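Local atomic coordinates of lombricine kinase (Urechis caupo, PDB entry 3JPZ), a protein that catalyses the reversible transfer of a phosphoryl group between ATP and the guanidino compound lombricine, as a member of the phosphagen kinase family. Residues A[44-49]-A[191-196]; A[75-80]-A[87-92]. All blocks are in the same frame, centred on the assembly; numbering follows the deposited sequence.

Both contacts use a helix of the N-terminal part and a loop, and both include a water bridging two carbonyls or a carbonyl and an ammonium, yet their settings differ. Contact 1 is partly buried and lies beside the second subunit, joining helix 44-53 to a loop of the catalytic part 142 residues further on; a lysine makes its direct bond. Contact 2 is buried apart from P89 and is local, folding the chain after helix 73-83 back onto that helix through apolar contact and water, with no direct hydrogen bond. The two helices pack together, I48 CG2 lying 3.3 Å from L75 CD2 and V47 resting on F76, although the contact centres are about 21 Å apart.

Contact 1 (A[44-49]-A[191-196]); sequences VDKVIQ and NSASVR. With NO3 (nitrate ion), chain C.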
ATOM      1  N   VAL A  44      -8.132  -7.288 -15.131  1.00 15.34           N
ATOM      2  CA  VAL A  44      -6.750  -7.373 -15.577  1.00 28.58           C
ATOM      3  C   VAL A  44      -5.902  -6.373 -14.799  1.00 15.34           C
ATOM      4  O   VAL A  44      -4.803  -6.692 -14.360  1.00 15.37           O
ATOM      5  CB  VAL A  44      -6.607  -7.123 -17.098  1.00 30.13           C
ATOM      6  CG1 VAL A  44      -6.857  -5.656 -17.446  1.00 12.66           C
ATOM      7  CG2 VAL A  44      -5.229  -7.559 -17.578  1.00 34.36           C
ATOM      8  N   ASP A  45      -6.437  -5.172 -14.606  1.00 18.82           N
ATOM      9  CA  ASP A  45      -5.719  -4.130 -13.897  1.00 18.90           C
ATOM     10  C   ASP A  45      -5.330  -4.574 -12.505  1.00 20.70           C
ATOM     11  O   ASP A  45      -4.214  -4.328 -12.076  1.00 13.91           O
ATOM     12  CB  ASP A  45      -6.541  -2.848 -13.832  1.00 40.54           C
ATOM     13  CG  ASP A  45      -6.252  -1.929 -14.987  1.00 41.21           C
ATOM     14  OD1 ASP A  45      -5.475  -2.344 -15.875  1.00 19.70           O
ATOM     15  OD2 ASP A  45      -6.786  -0.801 -15.003  1.00 34.84           O
ATOM     16  N   LYS A  46      -6.258  -5.219 -11.804  1.00 13.33           N
ATOM     17  CA  LYS A  46      -5.979  -5.780 -10.484  1.00 22.36           C
ATOM     18  C   LYS A  46      -4.829  -6.793 -10.501  1.00 25.73           C
ATOM     19  O   LYS A  46      -3.930  -6.736  -9.667  1.00  9.34           O
ATOM     20  CB  LYS A  46      -7.227  -6.474  -9.929  1.00 13.34           C
ATOM     21  CG  LYS A  46      -6.990  -7.132  -8.582  1.00 24.55           C
ATOM     22  CD  LYS A  46      -6.760  -6.094  -7.510  1.00 11.74           C
ATOM     23  CE  LYS A  46      -6.233  -6.707  -6.245  1.00  9.77           C
ATOM     24  NZ  LYS A  46      -6.103  -5.681  -5.167  1.00 11.39           N
ATOM     25  N   VAL A  47      -4.863  -7.745 -11.427  1.00 20.05           N
ATOM     26  CA  VAL A  47      -3.879  -8.819 -11.379  1.00 15.84           C
ATOM     27  C   VAL A  47      -2.504  -8.343 -11.830  1.00 15.54           C
ATOM     28  O   VAL A  47      -1.495  -8.958 -11.499  1.00 17.33           O
ATOM     29  CB  VAL A  47      -4.307 -10.045 -12.199  1.00 15.49           C
ATOM     30  CG1 VAL A  47      -5.682 -10.516 -11.741  1.00 18.19           C
ATOM     31  CG2 VAL A  47      -4.291  -9.737 -13.699  1.00 10.89           C
ATOM     32  N   ILE A  48      -2.453  -7.235 -12.562  1.00 13.81           N
ATOM     33  CA  ILE A  48      -1.160  -6.738 -13.043  1.00 16.51           C
ATOM     34  C   ILE A  48      -0.650  -5.534 -12.268  1.00 12.74           C
ATOM     35  O   ILE A  48       0.452  -5.051 -12.525  1.00 21.26           O
ATOM     36  CB  ILE A  48      -1.203  -6.370 -14.537  1.00 10.37           C
ATOM     37  CG1 ILE A  48      -2.081  -5.140 -14.759  1.00 10.84           C
ATOM     38  CG2 ILE A  48      -1.689  -7.552 -15.360  1.00 19.23           C
ATOM     39  CD1 ILE A  48      -1.866  -4.480 -16.081  1.00 11.18           C
ATOM     40  N   GLN A  49      -1.436  -5.044 -11.318  1.00 14.90           N
ATOM     41  CA  GLN A  49      -1.045  -3.843 -10.573  1.00  9.08           C
ATOM     42  C   GLN A  49       0.397  -3.886 -10.058  1.00 15.48           C
ATOM     43  O   GLN A  49       1.154  -2.942 -10.271  1.00 15.31           O
ATOM     44  CB  GLN A  49      -1.985  -3.582  -9.402  1.00 14.64           C
ATOM     45  CG  GLN A  49      -1.679  -2.271  -8.687  1.00 17.44           C
ATOM     46  CD  GLN A  49      -1.840  -1.063  -9.586  1.00  9.71           C
ATOM     47  OE1 GLN A  49      -2.925  -0.789 -10.075  1.00  9.55           O
ATOM     48  NE2 GLN A  49      -0.751  -0.331  -9.809  1.00 11.34           N
ATOM     49  N   ASN A 191       1.460  -3.739  -2.708  1.00 22.37           N
ATOM     50  CA  ASN A 191       0.911  -3.194  -3.933  1.00 10.99           C
ATOM     51  C   ASN A 191      -0.307  -3.980  -4.451  1.00  9.36           C
ATOM     52  O   ASN A 191      -1.100  -3.455  -5.226  1.00 13.57           O
ATOM     53  CB  ASN A 191       2.012  -3.122  -4.993  1.00  9.53           C
ATOM     54  CG  ASN A 191       3.140  -2.165  -4.605  1.00  9.45           C
ATOM     55  OD1 ASN A 191       2.922  -1.168  -3.925  1.00 16.58           O
ATOM     56  ND2 ASN A 191       4.343  -2.465  -5.050  1.00 12.80           N
ATOM     57  N   SER A 192      -0.458  -5.232  -4.030  1.00  9.21           N
ATOM     58  CA  SER A 192      -1.627  -6.025  -4.424  1.00 15.26           C
ATOM     59  C   SER A 192      -2.807  -5.819  -3.471  1.00  9.66           C
ATOM     60  O   SER A 192      -3.828  -6.503  -3.571  1.00 10.53           O
ATOM     61  CB  SER A 192      -1.276  -7.518  -4.496  1.00 15.52           C
ATOM     62  OG  SER A 192      -0.909  -8.025  -3.228  1.00 10.52           O
ATOM     63  N   ALA A 193      -2.660  -4.867  -2.561  1.00 19.78           N
ATOM     64  CA  ALA A 193      -3.631  -4.643  -1.502  1.00 27.79           C
ATOM     65  C   ALA A 193      -3.909  -5.939  -0.761  1.00 24.54           C
ATOM     66  O   ALA A 193      -5.027  -6.179  -0.326  1.00 14.21           O
ATOM     67  CB  ALA A 193      -4.923  -4.074  -2.073  1.00 22.92           C
ATOM     68  N   SER A 194      -2.887  -6.775  -0.611  1.00 19.55           N
ATOM     69  CA  SER A 194      -3.059  -8.038   0.086  1.00 20.42           C
ATOM     70  C   SER A 194      -2.884  -7.895   1.592  1.00 17.76           C
ATOM     71  O   SER A 194      -3.046  -8.863   2.326  1.00 35.62           O
ATOM     72  CB  SER A 194      -2.102  -9.088  -0.466  1.00 11.67           C
ATOM     73  OG  SER A 194      -2.544  -9.550  -1.728  1.00 14.73           O
ATOM     74  N   VAL A 195      -2.578  -6.688   2.056  1.00 16.77           N
ATOM     75  CA  VAL A 195      -2.425  -6.438   3.495  1.00 16.27           C
ATOM     76  C   VAL A 195      -3.547  -5.554   4.087  1.00 10.83           C
ATOM     77  O   VAL A 195      -3.385  -4.946   5.137  1.00 11.22           O
ATOM     78  CB  VAL A 195      -1.030  -5.834   3.829  1.00 18.49           C
ATOM     79  CG1 VAL A 195       0.080  -6.800   3.435  1.00 11.11           C
ATOM     80  CG2 VAL A 195      -0.815  -4.503   3.141  1.00 18.96           C
ATOM     81  N   ARG A 196      -4.697  -5.518   3.426  1.00 20.29           N
ATOM     82  CA  ARG A 196      -5.824  -4.713   3.898  1.00 11.64           C
ATOM     83  C   ARG A 196      -6.415  -5.206   5.212  1.00 12.22           C
ATOM     84  O   ARG A 196      -6.494  -6.400   5.459  1.00 15.60           O
ATOM     85  CB  ARG A 196      -6.930  -4.690   2.846  1.00 11.41           C
ATOM     86  CG  ARG A 196      -6.764  -3.624   1.788  1.00 11.64           C
ATOM     87  CD  ARG A 196      -7.695  -3.867   0.602  1.00 29.71           C
ATOM     88  NE  ARG A 196      -7.579  -5.247   0.137  1.00 19.18           N
ATOM     89  CZ  ARG A 196      -8.536  -6.163   0.240  1.00 12.39           C
ATOM     90  NH1 ARG A 196      -9.724  -5.864   0.770  1.00 15.24           N
ATOM     91  NH2 ARG A 196      -8.300  -7.381  -0.200  1.00 12.24           N
TER
HETATM   92  N   NO3 C 658       6.949  -0.264  -5.414  1.00 17.90           N
HETATM   93  O1  NO3 C 658       5.702   0.086  -4.909  1.00 17.74           O
HETATM   94  O2  NO3 C 658       7.121  -1.554  -5.908  1.00 21.43           O
HETATM   95  O3  NO3 C 658       8.008   0.657  -5.430  1.00 28.30           O
HETATM   96  O   HOH W   1      -3.868  -3.818  -5.975  1.00 20.13           O
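The flat carbonyl group of S192 is met over its face by K46: the ammonium NZ stands 57° out of the carbonyl plane while bonding to S192 O at 2.9 Å. A second flat group, the guanidinium of R196, uses its edge, with NE donating in plane to A193 O at 2.8 Å. This bond helps fix the guanidinium, whose NH2 also bonds the carbonyls of P130 and C133. K46 reaches the loop because its CG is anti to the backbone N (chi1 178°) and the chain then bends at chi2, carrying NZ to 3.7 Å from the methyl A193 CB. NZ also donates a hydrogen bond to a water, the two atoms 3.0 Å apart, and that water donates to N191 O at 2.9 Å. S192 O is thus bound directly and N191 O through the water, while the strongest partner of NZ is P131 O. One helical turn further on, the methylene Q49 CG lies 3.7 Å from N191 O without bonding. The side-chain amide of N191 points to a nitrate ion, probably from the crystallisation liquor, with ND2 2.9 Å from its O1. The carbonyls are gathered where helix 187-191 ends in a Schellman motif, with A193 at positive phi as its C-prime residue. Q49 NE2 bonds D197 of the second subunit, and D45 OD1 makes a salt bridge to its R135. Helix 44-53 lies against helices 27-33 and 73-83 through V44, V47 and I48, while K46 and Q49 face the turn leading from helix 187-191 toward strand 203-207 of the large antiparallel sheet.

Contact 2 (A[75-80]-A[87-92]); sequences LFDAVI and FGPNDS
This buried contact of a helix with its own following loop is of mixed character, apolar at I80 and F87, polar and water-bridged at D77. I80 and D77, one turn apart on helix 73-83, face F87 and P89 of the chain that has just left that helix on its way to strand 113-122. The apolar part is I80 against F87, whose side chains lie side by side and point the same way; I80 CG2 is 3.9 Å from F87 CD2, meeting the ring obliquely. With chi1 at -167° the ring swings away from its own N and lies alongside I80. One face of the ring is taken by the loop itself, D91 CB standing 3.8 Å above the plane, over the ring centre. A type I beta turn from G88 to D91, closed by D91 N to G88 O at 3.1 Å, brings D91 back over the ring. G88 N in turn donates to D91 OD2 at 2.9 Å, arriving from above the carboxylate plane, 45° out of it. At the other end, D77 OD2 passes obliquely by P89 CB at 3.8 Å. Between the backbones a water donates to both D77 O, at 2.8 Å, and F87 O, at 2.6 Å. D77 itself forms salt bridges to K73 through OD2 and R263 through OD1, and R263 also bonds G88 O. With no direct hydrogen bond between helix and loop, the polar link is therefore indirect: one water pairs two acceptors that could not bond each other, and R263 spans both sides. The two cations would probably keep D77 ionised in its buried position.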
ATOM      1  N   LEU A  75      -2.626 -14.370 -19.944  1.00 26.41           N
ATOM      2  CA  LEU A  75      -1.608 -13.601 -19.246  1.00 14.09           C
ATOM      3  C   LEU A  75      -0.920 -14.453 -18.191  1.00 17.82           C
ATOM      4  O   LEU A  75       0.310 -14.452 -18.071  1.00 20.16           O
ATOM      5  CB  LEU A  75      -2.217 -12.346 -18.610  1.00 12.42           C
ATOM      6  CG  LEU A  75      -1.241 -11.457 -17.838  1.00 21.91           C
ATOM      7  CD1 LEU A  75       0.041 -11.194 -18.631  1.00 16.88           C
ATOM      8  CD2 LEU A  75      -1.919 -10.153 -17.458  1.00 25.90           C
ATOM      9  N   PHE A  76      -1.711 -15.177 -17.411  1.00 19.38           N
ATOM     10  CA  PHE A  76      -1.139 -16.072 -16.427  1.00 22.30           C
ATOM     11  C   PHE A  76      -0.330 -17.149 -17.113  1.00 12.67           C
ATOM     12  O   PHE A  76       0.744 -17.498 -16.655  1.00 17.79           O
ATOM     13  CB  PHE A  76      -2.221 -16.684 -15.545  1.00 15.07           C
ATOM     14  CG  PHE A  76      -2.719 -15.747 -14.497  1.00 12.64           C
ATOM     15  CD1 PHE A  76      -2.192 -15.777 -13.217  1.00 11.07           C
ATOM     16  CD2 PHE A  76      -3.678 -14.804 -14.800  1.00 13.80           C
ATOM     17  CE1 PHE A  76      -2.639 -14.912 -12.264  1.00 16.02           C
ATOM     18  CE2 PHE A  76      -4.118 -13.927 -13.844  1.00 18.63           C
ATOM     19  CZ  PHE A  76      -3.602 -13.977 -12.580  1.00 14.01           C
ATOM     20  N   ASP A  77      -0.822 -17.657 -18.233  1.00 16.85           N
ATOM     21  CA  ASP A  77      -0.138 -18.765 -18.884  1.00 20.47           C
ATOM     22  C   ASP A  77       1.237 -18.328 -19.383  1.00 17.76           C
ATOM     23  O   ASP A  77       2.210 -19.064 -19.268  1.00 12.87           O
ATOM     24  CB  ASP A  77      -0.983 -19.339 -20.011  1.00 24.87           C
ATOM     25  CG  ASP A  77      -2.033 -20.311 -19.509  1.00 26.78           C
ATOM     26  OD1 ASP A  77      -2.266 -20.358 -18.284  1.00 23.22           O
ATOM     27  OD2 ASP A  77      -2.614 -21.037 -20.340  1.00 23.03           O
ATOM     28  N   ALA A  78       1.331 -17.119 -19.916  1.00 24.94           N
ATOM     29  CA  ALA A  78       2.609 -16.647 -20.429  1.00 23.46           C
ATOM     30  C   ALA A  78       3.591 -16.438 -19.281  1.00 12.23           C
ATOM     31  O   ALA A  78       4.773 -16.772 -19.382  1.00 20.06           O
ATOM     32  CB  ALA A  78       2.426 -15.364 -21.211  1.00 20.92           C
ATOM     33  N   VAL A  79       3.094 -15.882 -18.185  1.00 13.73           N
ATOM     34  CA  VAL A  79       3.940 -15.577 -17.051  1.00 11.62           C
ATOM     35  C   VAL A  79       4.412 -16.876 -16.396  1.00 22.50           C
ATOM     36  O   VAL A  79       5.594 -17.045 -16.126  1.00 20.83           O
ATOM     37  CB  VAL A  79       3.209 -14.666 -16.033  1.00 15.25           C
ATOM     38  CG1 VAL A  79       3.842 -14.757 -14.679  1.00 13.78           C
ATOM     39  CG2 VAL A  79       3.205 -13.224 -16.523  1.00 20.45           C
ATOM     40  N   ILE A  80       3.475 -17.790 -16.161  1.00 16.67           N
ATOM     41  CA  ILE A  80       3.775 -19.103 -15.608  1.00 14.47           C
ATOM     42  C   ILE A  80       4.863 -19.817 -16.403  1.00 12.10           C
ATOM     43  O   ILE A  80       5.724 -20.492 -15.834  1.00 12.04           O
ATOM     44  CB  ILE A  80       2.516 -20.004 -15.612  1.00 11.41           C
ATOM     45  CG1 ILE A  80       1.489 -19.499 -14.602  1.00 16.87           C
ATOM     46  CG2 ILE A  80       2.884 -21.440 -15.295  1.00 21.21           C
ATOM     47  CD1 ILE A  80       0.104 -20.130 -14.764  1.00 13.80           C
ATOM     48  N   PHE A  87       6.609 -24.347 -18.916  1.00 26.87           N
ATOM     49  CA  PHE A  87       5.336 -24.923 -18.506  1.00 14.02           C
ATOM     50  C   PHE A  87       4.264 -24.178 -19.303  1.00 17.26           C
ATOM     51  O   PHE A  87       3.763 -23.141 -18.876  1.00 29.98           O
ATOM     52  CB  PHE A  87       5.135 -24.784 -16.994  1.00 19.67           C
ATOM     53  CG  PHE A  87       4.012 -25.625 -16.447  1.00 20.61           C
ATOM     54  CD1 PHE A  87       4.260 -26.883 -15.934  1.00 25.73           C
ATOM     55  CD2 PHE A  87       2.710 -25.156 -16.449  1.00 15.52           C
ATOM     56  CE1 PHE A  87       3.227 -27.658 -15.433  1.00 27.31           C
ATOM     57  CE2 PHE A  87       1.676 -25.922 -15.947  1.00 17.34           C
ATOM     58  CZ  PHE A  87       1.933 -27.179 -15.445  1.00 16.28           C
ATOM     59  N   GLY A  88       3.965 -24.690 -20.493  1.00 27.80           N
ATOM     60  CA  GLY A  88       3.032 -24.050 -21.404  1.00 31.26           C
ATOM     61  C   GLY A  88       1.598 -24.433 -21.111  1.00 26.24           C
ATOM     62  O   GLY A  88       1.337 -25.148 -20.153  1.00 22.14           O
ATOM     63  N   PRO A  89       0.661 -23.974 -21.953  1.00 38.48           N
ATOM     64  CA  PRO A  89      -0.781 -24.185 -21.754  1.00 31.59           C
ATOM     65  C   PRO A  89      -1.185 -25.663 -21.720  1.00 32.69           C
ATOM     66  O   PRO A  89      -2.105 -26.041 -20.998  1.00 36.16           O
ATOM     67  CB  PRO A  89      -1.411 -23.495 -22.972  1.00 32.86           C
ATOM     68  CG  PRO A  89      -0.353 -22.589 -23.509  1.00 40.08           C
ATOM     69  CD  PRO A  89       0.945 -23.248 -23.202  1.00 38.93           C
ATOM     70  N   ASN A  90      -0.503 -26.487 -22.501  1.00 23.46           N
ATOM     71  CA  ASN A  90      -0.838 -27.901 -22.599  1.00 32.20           C
ATOM     72  C   ASN A  90      -0.061 -28.756 -21.611  1.00 35.20           C
ATOM     73  O   ASN A  90      -0.244 -29.974 -21.551  1.00 26.93           O
ATOM     74  CB  ASN A  90      -0.584 -28.399 -24.020  1.00 33.91           C
ATOM     75  CG  ASN A  90      -1.597 -27.860 -25.016  1.00 50.02           C
ATOM     76  OD1 ASN A  90      -1.245 -27.124 -25.941  1.00 50.09           O
ATOM     77  ND2 ASN A  90      -2.865 -28.213 -24.823  1.00 45.89           N
ATOM     78  N   ASP A  91       0.819 -28.116 -20.848  1.00 29.06           N
ATOM     79  CA  ASP A  91       1.550 -28.806 -19.800  1.00 19.42           C
ATOM     80  C   ASP A  91       0.647 -28.960 -18.585  1.00 22.05           C
ATOM     81  O   ASP A  91      -0.284 -28.176 -18.395  1.00 24.04           O
ATOM     82  CB  ASP A  91       2.819 -28.034 -19.428  1.00 22.39           C
ATOM     83  CG  ASP A  91       3.929 -28.219 -20.442  1.00 29.21           C
ATOM     84  OD1 ASP A  91       3.855 -29.188 -21.226  1.00 40.17           O
ATOM     85  OD2 ASP A  91       4.874 -27.407 -20.457  1.00 30.06           O
ATOM     86  N   SER A  92       0.922 -29.965 -17.764  1.00 27.57           N
ATOM     87  CA  SER A  92       0.090 -30.227 -16.605  1.00 13.91           C
ATOM     88  C   SER A  92       0.905 -30.668 -15.393  1.00 14.47           C
ATOM     89  O   SER A  92       1.894 -31.391 -15.508  1.00 19.15           O
ATOM     90  CB  SER A  92      -0.966 -31.279 -16.942  1.00 37.67           C
ATOM     91  OG  SER A  92      -2.091 -31.151 -16.090  1.00 35.95           O
TER
HETATM   92  O   HOH W   2       1.598 -21.772 -19.064  1.00 15.95           O